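Local coordinates for protein 2,3-dihydroxybenzoate-AMP ligase (Mycobacterium smegmatis, PDB 5KEI) that belongs to the ANL clan of AMP-binding enzymes, whose small C-terminal domain packs helices on both faces of a short beta-sheet, at residues 499-505 against 530-536; 485-490 against 547-553; 475-479 against 518-524. All blocks are in the same frame, centred on the assembly; numbering follows the deposited sequence.

Contact 1: residues 499-505 against 530-536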
loop_
_atom_site.group_PDB
_atom_site.type_symbol
_atom_site.label_atom_id
_atom_site.label_comp_id
_atom_site.label_asym_id
_atom_site.label_seq_id
_atom_site.Cartn_x
_atom_site.Cartn_y
_atom_site.Cartn_z
ATOM N N ILE A 499 1.393 -29.528 15.423
ATOM C CA ILE A 499 0.631 -28.341 15.073
ATOM C C ILE A 499 -0.860 -28.447 15.478
ATOM O O ILE A 499 -1.624 -29.220 14.904
ATOM C CB ILE A 499 0.734 -28.062 13.558
ATOM C CG1 ILE A 499 2.190 -27.768 13.152
ATOM C CG2 ILE A 499 -0.159 -26.902 13.185
ATOM C CD1 ILE A 499 2.407 -27.698 11.637
ATOM N N CYS A 500 -1.273 -27.664 16.469
ATOM C CA CYS A 500 -2.689 -27.613 16.803
ATOM C C CYS A 500 -3.365 -26.350 16.271
ATOM O O CYS A 500 -3.021 -25.222 16.663
ATOM C CB CYS A 500 -2.898 -27.708 18.307
ATOM S SG CYS A 500 -4.603 -28.121 18.680
ATOM N N ALA A 501 -4.327 -26.552 15.372
ATOM C CA ALA A 501 -5.116 -25.452 14.822
ATOM C C ALA A 501 -6.326 -25.186 15.699
ATOM O O ALA A 501 -7.308 -25.930 15.691
ATOM C CB ALA A 501 -5.552 -25.738 13.387
ATOM N N VAL A 502 -6.217 -24.121 16.476
ATOM C CA VAL A 502 -7.312 -23.624 17.275
ATOM C C VAL A 502 -8.097 -22.599 16.450
ATOM O O VAL A 502 -7.590 -21.534 16.108
ATOM C CB VAL A 502 -6.799 -22.999 18.589
ATOM C CG1 VAL A 502 -7.960 -22.719 19.513
ATOM C CG2 VAL A 502 -5.815 -23.934 19.248
ATOM N N VAL A 503 -9.342 -22.928 16.141
ATOM C CA VAL A 503 -10.113 -22.170 15.175
ATOM C C VAL A 503 -11.430 -21.626 15.752
ATOM O O VAL A 503 -12.122 -22.324 16.492
ATOM C CB VAL A 503 -10.423 -23.061 13.944
ATOM C CG1 VAL A 503 -11.459 -22.398 13.007
ATOM C CG2 VAL A 503 -9.141 -23.409 13.209
ATOM N N VAL A 504 -11.768 -20.382 15.412
ATOM C CA VAL A 504 -13.121 -19.870 15.631
ATOM C C VAL A 504 -13.915 -19.993 14.339
ATOM O O VAL A 504 -13.607 -19.320 13.354
ATOM C CB VAL A 504 -13.121 -18.411 16.085
ATOM C CG1 VAL A 504 -14.557 -17.876 16.187
ATOM C CG2 VAL A 504 -12.386 -18.278 17.398
ATOM N N PHE A 505 -14.932 -20.851 14.344
ATOM C CA PHE A 505 -15.706 -21.113 13.135
ATOM C C PHE A 505 -16.786 -20.087 12.891
ATOM O O PHE A 505 -17.317 -19.471 13.824
ATOM C CB PHE A 505 -16.362 -22.490 13.183
ATOM C CG PHE A 505 -15.418 -23.623 12.937
ATOM C CD1 PHE A 505 -14.901 -23.843 11.675
ATOM C CD2 PHE A 505 -15.072 -24.493 13.965
ATOM C CE1 PHE A 505 -14.042 -24.901 11.442
ATOM C CE2 PHE A 505 -14.214 -25.549 13.742
ATOM C CZ PHE A 505 -13.699 -25.753 12.475
ATOM N N PRO A 530 -2.049 -28.981 10.003
ATOM C CA PRO A 530 -2.249 -29.171 11.446
ATOM C C PRO A 530 -2.520 -30.635 11.783
ATOM O O PRO A 530 -3.228 -31.292 11.023
ATOM C CB PRO A 530 -3.487 -28.312 11.764
ATOM C CG PRO A 530 -3.788 -27.542 10.540
ATOM C CD PRO A 530 -3.181 -28.281 9.383
ATOM N N ASP A 531 -1.972 -31.121 12.891
ATOM C CA ASP A 531 -2.218 -32.486 13.337
ATOM C C ASP A 531 -3.574 -32.600 14.049
ATOM O O ASP A 531 -4.182 -33.680 14.098
ATOM C CB ASP A 531 -1.098 -32.963 14.272
ATOM C CG ASP A 531 0.287 -32.795 13.668
ATOM O OD1 ASP A 531 0.674 -33.618 12.802
ATOM O OD2 ASP A 531 0.993 -31.837 14.073
ATOM N N ALA A 532 -4.046 -31.487 14.604
ATOM C CA ALA A 532 -5.302 -31.498 15.356
ATOM C C ALA A 532 -6.065 -30.200 15.176
ATOM O O ALA A 532 -5.480 -29.149 14.932
ATOM C CB ALA A 532 -5.038 -31.756 16.826
ATOM N N LEU A 533 -7.383 -30.280 15.291
ATOM C CA LEU A 533 -8.235 -29.113 15.122
ATOM C C LEU A 533 -9.079 -28.908 16.375
ATOM O O LEU A 533 -9.733 -29.841 16.836
ATOM C CB LEU A 533 -9.118 -29.288 13.894
ATOM C CG LEU A 533 -10.277 -28.314 13.745
ATOM C CD1 LEU A 533 -9.763 -26.938 13.339
ATOM C CD2 LEU A 533 -11.253 -28.859 12.733
ATOM N N VAL A 534 -9.055 -27.706 16.947
ATOM C CA VAL A 534 -9.814 -27.452 18.178
ATOM C C VAL A 534 -10.602 -26.145 18.083
ATOM O O VAL A 534 -10.015 -25.070 17.957
ATOM C CB VAL A 534 -8.889 -27.420 19.418
ATOM C CG1 VAL A 534 -9.590 -26.793 20.596
ATOM C CG2 VAL A 534 -8.412 -28.824 19.774
ATOM N N PRO A 535 -11.944 -26.237 18.109
ATOM C CA PRO A 535 -12.810 -25.052 18.053
ATOM C C PRO A 535 -12.929 -24.310 19.386
ATOM O O PRO A 535 -12.997 -24.915 20.452
ATOM C CB PRO A 535 -14.171 -25.627 17.630
ATOM C CG PRO A 535 -13.860 -26.980 17.063
ATOM C CD PRO A 535 -12.704 -27.472 17.869
ATOM N N MET A 536 -12.946 -22.986 19.310
ATOM C CA MET A 536 -13.166 -22.149 20.480
ATOM C C MET A 536 -14.144 -21.056 20.083
ATOM O O MET A 536 -14.182 -20.667 18.919
ATOM C CB MET A 536 -11.849 -21.554 21.002
ATOM C CG MET A 536 -10.935 -22.534 21.746
ATOM S SD MET A 536 -9.519 -21.685 22.502
ATOM C CE MET A 536 -10.321 -20.621 23.705
#

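Contact 2: residues 485-490 against 547-553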
loop_
_atom_site.group_PDB
_atom_site.type_symbol
_atom_site.label_atom_id
_atom_site.label_comp_id
_atom_site.label_asym_id
_atom_site.label_seq_id
_atom_site.Cartn_x
_atom_site.Cartn_y
_atom_site.Cartn_z
ATOM N N ALA A 485 -8.057 -17.891 13.400
ATOM C CA ALA A 485 -7.275 -19.129 13.484
ATOM C C ALA A 485 -5.988 -18.924 14.264
ATOM O O ALA A 485 -5.388 -17.855 14.202
ATOM C CB ALA A 485 -6.957 -19.663 12.097
ATOM N N ALA A 486 -5.566 -19.948 14.998
ATOM C CA ALA A 486 -4.269 -19.928 15.677
ATOM C C ALA A 486 -3.548 -21.282 15.564
ATOM O O ALA A 486 -4.049 -22.304 16.022
ATOM C CB ALA A 486 -4.441 -19.538 17.136
ATOM N N ALA A 487 -2.383 -21.282 14.922
ATOM C CA ALA A 487 -1.557 -22.479 14.831
ATOM C C ALA A 487 -0.630 -22.477 16.030
ATOM O O ALA A 487 0.153 -21.547 16.229
ATOM C CB ALA A 487 -0.768 -22.526 13.517
ATOM N N VAL A 488 -0.749 -23.504 16.854
ATOM C CA VAL A 488 -0.041 -23.538 18.117
ATOM C C VAL A 488 0.858 -24.785 18.176
ATOM O O VAL A 488 0.557 -25.819 17.563
ATOM C CB VAL A 488 -1.046 -23.511 19.291
ATOM C CG1 VAL A 488 -0.340 -23.280 20.575
ATOM C CG2 VAL A 488 -2.076 -22.396 19.078
ATOM N N ALA A 489 1.971 -24.665 18.893
ATOM C CA ALA A 489 2.918 -25.756 19.069
ATOM C C ALA A 489 2.637 -26.509 20.359
ATOM O O ALA A 489 2.547 -25.911 21.432
ATOM C CB ALA A 489 4.354 -25.224 19.069
ATOM N N LEU A 490 2.485 -27.825 20.240
ATOM C CA LEU A 490 2.360 -28.697 21.401
ATOM C C LEU A 490 3.506 -29.696 21.419
ATOM O O LEU A 490 3.870 -30.229 20.368
ATOM C CB LEU A 490 1.028 -29.425 21.371
ATOM C CG LEU A 490 -0.165 -28.481 21.447
ATOM C CD1 LEU A 490 -1.412 -29.262 21.117
ATOM C CD2 LEU A 490 -0.260 -27.839 22.815
ATOM N N ILE A 547 -2.857 -12.821 19.272
ATOM C CA ILE A 547 -3.378 -14.036 19.876
ATOM C C ILE A 547 -2.447 -14.479 20.998
ATOM O O ILE A 547 -1.234 -14.488 20.813
ATOM C CB ILE A 547 -3.539 -15.150 18.816
ATOM C CG1 ILE A 547 -4.472 -14.671 17.689
ATOM C CG2 ILE A 547 -4.052 -16.425 19.459
ATOM C CD1 ILE A 547 -4.648 -15.662 16.535
ATOM N N ASP A 548 -3.002 -14.788 22.173
ATOM C CA ASP A 548 -2.181 -15.215 23.318
ATOM C C ASP A 548 -1.940 -16.728 23.278
ATOM O O ASP A 548 -2.633 -17.495 23.938
ATOM C CB ASP A 548 -2.840 -14.811 24.648
ATOM C CG ASP A 548 -1.903 -14.987 25.854
ATOM O OD1 ASP A 548 -0.745 -15.431 25.672
ATOM O OD2 ASP A 548 -2.318 -14.651 26.987
ATOM N N LYS A 549 -0.947 -17.140 22.501
ATOM C CA LYS A 549 -0.742 -18.545 22.195
ATOM C C LYS A 549 -0.194 -19.320 23.384
ATOM O O LYS A 549 -0.503 -20.495 23.551
ATOM C CB LYS A 549 0.196 -18.696 20.995
ATOM C CG LYS A 549 -0.379 -18.147 19.705
ATOM C CD LYS A 549 0.510 -18.450 18.519
ATOM C CE LYS A 549 -0.233 -18.215 17.206
ATOM N NZ LYS A 549 0.613 -18.577 16.025
ATOM N N LYS A 550 0.615 -18.666 24.206
ATOM C CA LYS A 550 1.147 -19.306 25.394
ATOM C C LYS A 550 -0.013 -19.677 26.305
ATOM O O LYS A 550 0.040 -20.672 27.025
ATOM C CB LYS A 550 2.143 -18.389 26.111
ATOM C CG LYS A 550 2.907 -17.471 25.165
ATOM C CD LYS A 550 4.147 -16.854 25.812
ATOM C CE LYS A 550 5.359 -17.781 25.733
ATOM N NZ LYS A 550 5.848 -17.983 24.334
ATOM N N ALA A 551 -1.070 -18.876 26.250
ATOM C CA ALA A 551 -2.265 -19.135 27.033
ATOM C C ALA A 551 -3.059 -20.290 26.435
ATOM O O ALA A 551 -3.552 -21.151 27.164
ATOM C CB ALA A 551 -3.125 -17.892 27.115
ATOM N N ILE A 552 -3.182 -20.297 25.109
ATOM C CA ILE A 552 -3.870 -21.374 24.397
ATOM C C ILE A 552 -3.184 -22.722 24.659
ATOM O O ILE A 552 -3.852 -23.752 24.752
ATOM C CB ILE A 552 -3.939 -21.095 22.873
ATOM C CG1 ILE A 552 -4.741 -19.822 22.590
ATOM C CG2 ILE A 552 -4.552 -22.265 22.123
ATOM C CD1 ILE A 552 -4.928 -19.534 21.114
ATOM N N VAL A 553 -1.858 -22.708 24.796
ATOM C CA VAL A 553 -1.118 -23.913 25.167
ATOM C C VAL A 553 -1.542 -24.409 26.555
ATOM O O VAL A 553 -2.024 -25.538 26.687
ATOM C CB VAL A 553 0.399 -23.686 25.154
ATOM C CG1 VAL A 553 1.102 -24.784 25.933
ATOM C CG2 VAL A 553 0.914 -23.644 23.733
#

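Contact 3: residues 475-479 against 518-524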
loop_
_atom_site.group_PDB
_atom_site.type_symbol
_atom_site.label_atom_id
_atom_site.label_comp_id
_atom_site.label_asym_id
_atom_site.label_seq_id
_atom_site.Cartn_x
_atom_site.Cartn_y
_atom_site.Cartn_z
ATOM N N HIS A 475 -3.424 -19.137 5.535
ATOM C CA HIS A 475 -4.012 -20.132 4.633
ATOM C C HIS A 475 -5.367 -20.628 5.122
ATOM O O HIS A 475 -6.301 -20.810 4.338
ATOM C CB HIS A 475 -3.081 -21.355 4.482
ATOM C CG HIS A 475 -1.933 -21.156 3.536
ATOM N ND1 HIS A 475 -2.107 -20.995 2.180
ATOM C CD2 HIS A 475 -0.596 -21.141 3.752
ATOM C CE1 HIS A 475 -0.924 -20.871 1.601
ATOM N NE2 HIS A 475 0.005 -20.953 2.532
ATOM N N LEU A 476 -5.447 -20.887 6.425
ATOM C CA LEU A 476 -6.658 -21.422 7.039
ATOM C C LEU A 476 -7.765 -20.388 7.004
ATOM O O LEU A 476 -8.927 -20.731 6.794
ATOM C CB LEU A 476 -6.387 -21.851 8.483
ATOM C CG LEU A 476 -5.551 -23.115 8.690
ATOM C CD1 LEU A 476 -5.341 -23.358 10.168
ATOM C CD2 LEU A 476 -6.188 -24.346 8.024
ATOM N N LEU A 477 -7.386 -19.125 7.209
ATOM C CA LEU A 477 -8.311 -17.999 7.194
ATOM C C LEU A 477 -8.989 -17.790 5.833
ATOM O O LEU A 477 -10.054 -17.189 5.771
ATOM C CB LEU A 477 -7.582 -16.719 7.620
ATOM C CG LEU A 477 -7.194 -16.645 9.102
ATOM C CD1 LEU A 477 -6.136 -15.590 9.345
ATOM C CD2 LEU A 477 -8.417 -16.376 9.955
ATOM N N THR A 478 -8.402 -18.302 4.751
ATOM C CA THR A 478 -9.032 -18.154 3.437
ATOM C C THR A 478 -10.216 -19.090 3.257
ATOM O O THR A 478 -10.891 -19.046 2.233
ATOM C CB THR A 478 -8.052 -18.404 2.276
ATOM O OG1 THR A 478 -7.757 -19.806 2.173
ATOM C CG2 THR A 478 -6.772 -17.577 2.458
ATOM N N HIS A 479 -10.445 -19.950 4.243
ATOM C CA HIS A 479 -11.651 -20.769 4.312
ATOM C C HIS A 479 -12.806 -19.915 4.853
ATOM O O HIS A 479 -12.654 -19.205 5.868
ATOM C CB HIS A 479 -11.401 -21.985 5.202
ATOM C CG HIS A 479 -12.361 -23.113 5.005
ATOM N ND1 HIS A 479 -13.680 -23.052 5.404
ATOM C CD2 HIS A 479 -12.182 -24.356 4.493
ATOM C CE1 HIS A 479 -14.277 -24.199 5.125
ATOM N NE2 HIS A 479 -13.389 -25.010 4.577
ATOM N N HIS A 518 -8.515 -28.232 1.934
ATOM C CA HIS A 518 -8.414 -26.807 1.604
ATOM C C HIS A 518 -6.965 -26.357 1.561
ATOM O O HIS A 518 -6.577 -25.564 0.699
ATOM C CB HIS A 518 -9.192 -25.962 2.619
ATOM C CG HIS A 518 -9.058 -24.484 2.411
ATOM N ND1 HIS A 518 -9.911 -23.763 1.601
ATOM C CD2 HIS A 518 -8.169 -23.590 2.912
ATOM C CE1 HIS A 518 -9.554 -22.491 1.614
ATOM N NE2 HIS A 518 -8.499 -22.360 2.401
ATOM N N LEU A 519 -6.163 -26.856 2.498
ATOM C CA LEU A 519 -4.742 -26.514 2.523
ATOM C C LEU A 519 -3.968 -27.065 1.325
ATOM O O LEU A 519 -3.022 -26.434 0.862
ATOM C CB LEU A 519 -4.095 -27.009 3.813
ATOM C CG LEU A 519 -4.642 -26.303 5.045
ATOM C CD1 LEU A 519 -3.836 -26.694 6.258
ATOM C CD2 LEU A 519 -4.635 -24.796 4.833
ATOM N N GLU A 520 -4.363 -28.236 0.834
ATOM C CA GLU A 520 -3.659 -28.881 -0.269
ATOM C C GLU A 520 -3.935 -28.180 -1.605
ATOM O O GLU A 520 -3.027 -27.979 -2.416
ATOM C CB GLU A 520 -4.051 -30.358 -0.355
ATOM C CG GLU A 520 -3.472 -31.072 -1.559
ATOM C CD GLU A 520 -4.050 -32.460 -1.735
ATOM O OE1 GLU A 520 -5.166 -32.704 -1.223
ATOM O OE2 GLU A 520 -3.388 -33.303 -2.382
ATOM N N GLN A 521 -5.194 -27.806 -1.818
ATOM C CA GLN A 521 -5.595 -27.028 -2.993
ATOM C C GLN A 521 -4.858 -25.682 -3.075
ATOM O O GLN A 521 -4.687 -25.134 -4.166
ATOM C CB GLN A 521 -7.109 -26.789 -2.988
ATOM C CG GLN A 521 -7.950 -28.066 -3.107
ATOM C CD GLN A 521 -7.754 -28.787 -4.444
ATOM O OE1 GLN A 521 -6.994 -29.760 -4.533
ATOM N NE2 GLN A 521 -8.450 -28.320 -5.482
ATOM N N ARG A 522 -4.422 -25.161 -1.925
ATOM C CA ARG A 522 -3.694 -23.895 -1.876
ATOM C C ARG A 522 -2.180 -24.099 -1.965
ATOM O O ARG A 522 -1.421 -23.135 -1.988
ATOM C CB ARG A 522 -4.042 -23.124 -0.593
ATOM C CG ARG A 522 -5.534 -22.783 -0.447
ATOM C CD ARG A 522 -5.775 -21.811 0.703
ATOM N NE ARG A 522 -4.844 -20.687 0.643
ATOM C CZ ARG A 522 -5.049 -19.610 -0.104
ATOM N NH1 ARG A 522 -6.155 -19.527 -0.834
ATOM N NH2 ARG A 522 -4.163 -18.627 -0.119
ATOM N N GLY A 523 -1.746 -25.356 -1.997
ATOM C CA GLY A 523 -0.337 -25.670 -2.159
ATOM C C GLY A 523 0.467 -25.927 -0.894
ATOM O O GLY A 523 1.684 -25.832 -0.914
ATOM N N VAL A 524 -0.198 -26.249 0.210
ATOM C CA VAL A 524 0.510 -26.576 1.448
ATOM C C VAL A 524 0.794 -28.083 1.510
ATOM O O VAL A 524 -0.104 -28.900 1.318
ATOM C CB VAL A 524 -0.300 -26.134 2.687
ATOM C CG1 VAL A 524 0.520 -26.286 3.967
ATOM C CG2 VAL A 524 -0.768 -24.698 2.514
#

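Contact 1: residues 499-505 against 530-536
Pro530 lays its CB against the methyl of Ala501 (CB to CB 3.7 Å), while Ile499 CG2 rests over its CA. Next, Asp531 returns to the neighbouring strand: with CG beside its own backbone N (chi1 -53°), OD2 accepts the N-H of Ile499 nearly along the carboxylate C-O direction (Ile499 N to OD2 2.7 Å, 161°). A short acid fits here, since OD1 also forms a salt bridge with Arg462. From Ala532 onward the two strands run parallel, the paired strands of a beta-alpha-beta unit whose crossover is helix 512-521. Ala532 O receives Ala501 N, and its small CB leaves room for the sulfur of Cys500. Leu533 points to the other face, where CD1 meets Val503 CG2 (3.6 Å) and CD2 approaches the edge of the Phe505 ring. Val534 is gripped twice, its N by Ala501 O (2.8 Å) and its O by Val503 N (2.9 Å). Pro535, lacking an N-H, suits a position whose nitrogen is not needed for this pairing; its CG lies in plane at the Phe505 edge, 3.6 Å from CE2. Met536 N bonds Val503 O; with CG beside its backbone N (chi1 -75°) and the side chain extended at chi2, SD lies 3.5 Å from Val502 CG1.

Contact 2: residues 485-490 against 547-553
Ala486 and Val488 of strand 482-492 meet Ile547, Ile552 and Val553 in a helix-on-sheet packing: the last helix, 549-553, packs on one face of the three-stranded sheet of the C-terminal domain, its axis at -57° to that of strand 485-490. The strand offers a small bump and a larger one. Ala486 is the small one, and its single methyl leaves space for two isoleucines. Ile547 turns both its branches to it, CG2 and CD1 each lying 3.9 Å from Ala486 CB, and Ile552 brings CD1 to 4.0 Å from the same CB. Alanine suits the spot because three methyl groups close on its one. At the tip of Ile547, CD1 also rests 3.3 Å from Ala485 O.

Val488 is the larger bump. Its fork enters the hollow between two successive helix residues: CG1, anti to the backbone N (chi1 -169°), meets Val553 CG2 at 3.4 Å, while CG2 turns to Ile552 CG2 at 3.9 Å. Branched at CB, Val488 can meet both helix residues at once. Val553 CG2 also lies beside Ala489 O, and Leu490 CD2 touches it loosely at the end of the row.

Lys549 leaves this apolar row at the strand's outer edge. Its methylenes stay extended beyond CG, giving the length needed to pass Ala486 and carry the ammonium to the backbone. There it is also held by salt bridges to Asp458 and Glu473, carboxylates that would be expected to stabilise its positive charge; Glu473 OE2 takes the Ala487 N-H as well. Across the contact, Lys549 NZ donates to Ala487 O at 3.0 Å, tilted 19° from the carbonyl plane.

Contact 3: residues 475-479 against 518-524
This is a largely polar contact between the C-terminal ends of helices 469-477 and 512-521, where His475, Thr478 and His479 meet His518, Arg522 and Val524 on one side of the domain's sheet. A short chain of hydrogen bonds runs through it: His518 NE2 donates in its ring plane to Thr478 OG1 (2.7 Å), and that hydroxyl donates to His475 O (2.8 Å), a helix-end carbonyl. Threonine serves because its OG1 can accept and donate at once. NE2 also makes a weak bond to His475 O.

The imidazole of His518 is sandwiched. His479 CB sits over one face and Arg522 CG toward the rim of the other, and the His479 ring presents its edge in a T-shaped pair, planes at 60°. His479 ND1 is meanwhile occupied by Ser481 N. Arg522, its chain bent at chi3, sends NE straight to His475 ND1 (3.2 Å, 172°), a bond lying in the planes of both groups although these are turned 57° apart. Such a bond requires ND1 to be the acceptor. Thr478 CG2 lies over the guanidinium, and Val524 CG2 lies over the centre of the His475 ring at 3.7 Å, a CH-pi contact. The apolar part is Leu476 CD2 against Leu519 CD2 at 3.6 Å. Gly523, with positive phi, turns the chain so that Val524 can reach the ring: a Schellman motif ending helix 512-521.

In the fold
Contacts 1 and 2 lie in or on one small sheet, and contact 3 joins the helices packed against it. Contacts 1 and 2 lie closest, their centres about 9 Å apart, and join through strands 482-492 and 498-505: Val502 O is 2.8 Å from Ala486 N and Cys500 N is 2.8 Å from Val488 O. Val502 also packs on Ile552 on the face covered by helix 549-553. Contact 3 lies on the other face, about 14 Å from contact 1 and about 19 Å from contact 2, centre to centre. Its leucines link it to the sheet, Leu519 CD1 lying 3.6 Å from Pro530 CD and Leu476 CD1 4.0 Å from Ala501 CB. The sheet thus has helix 549-553 on one face and helices 469-477 and 512-521 on the other.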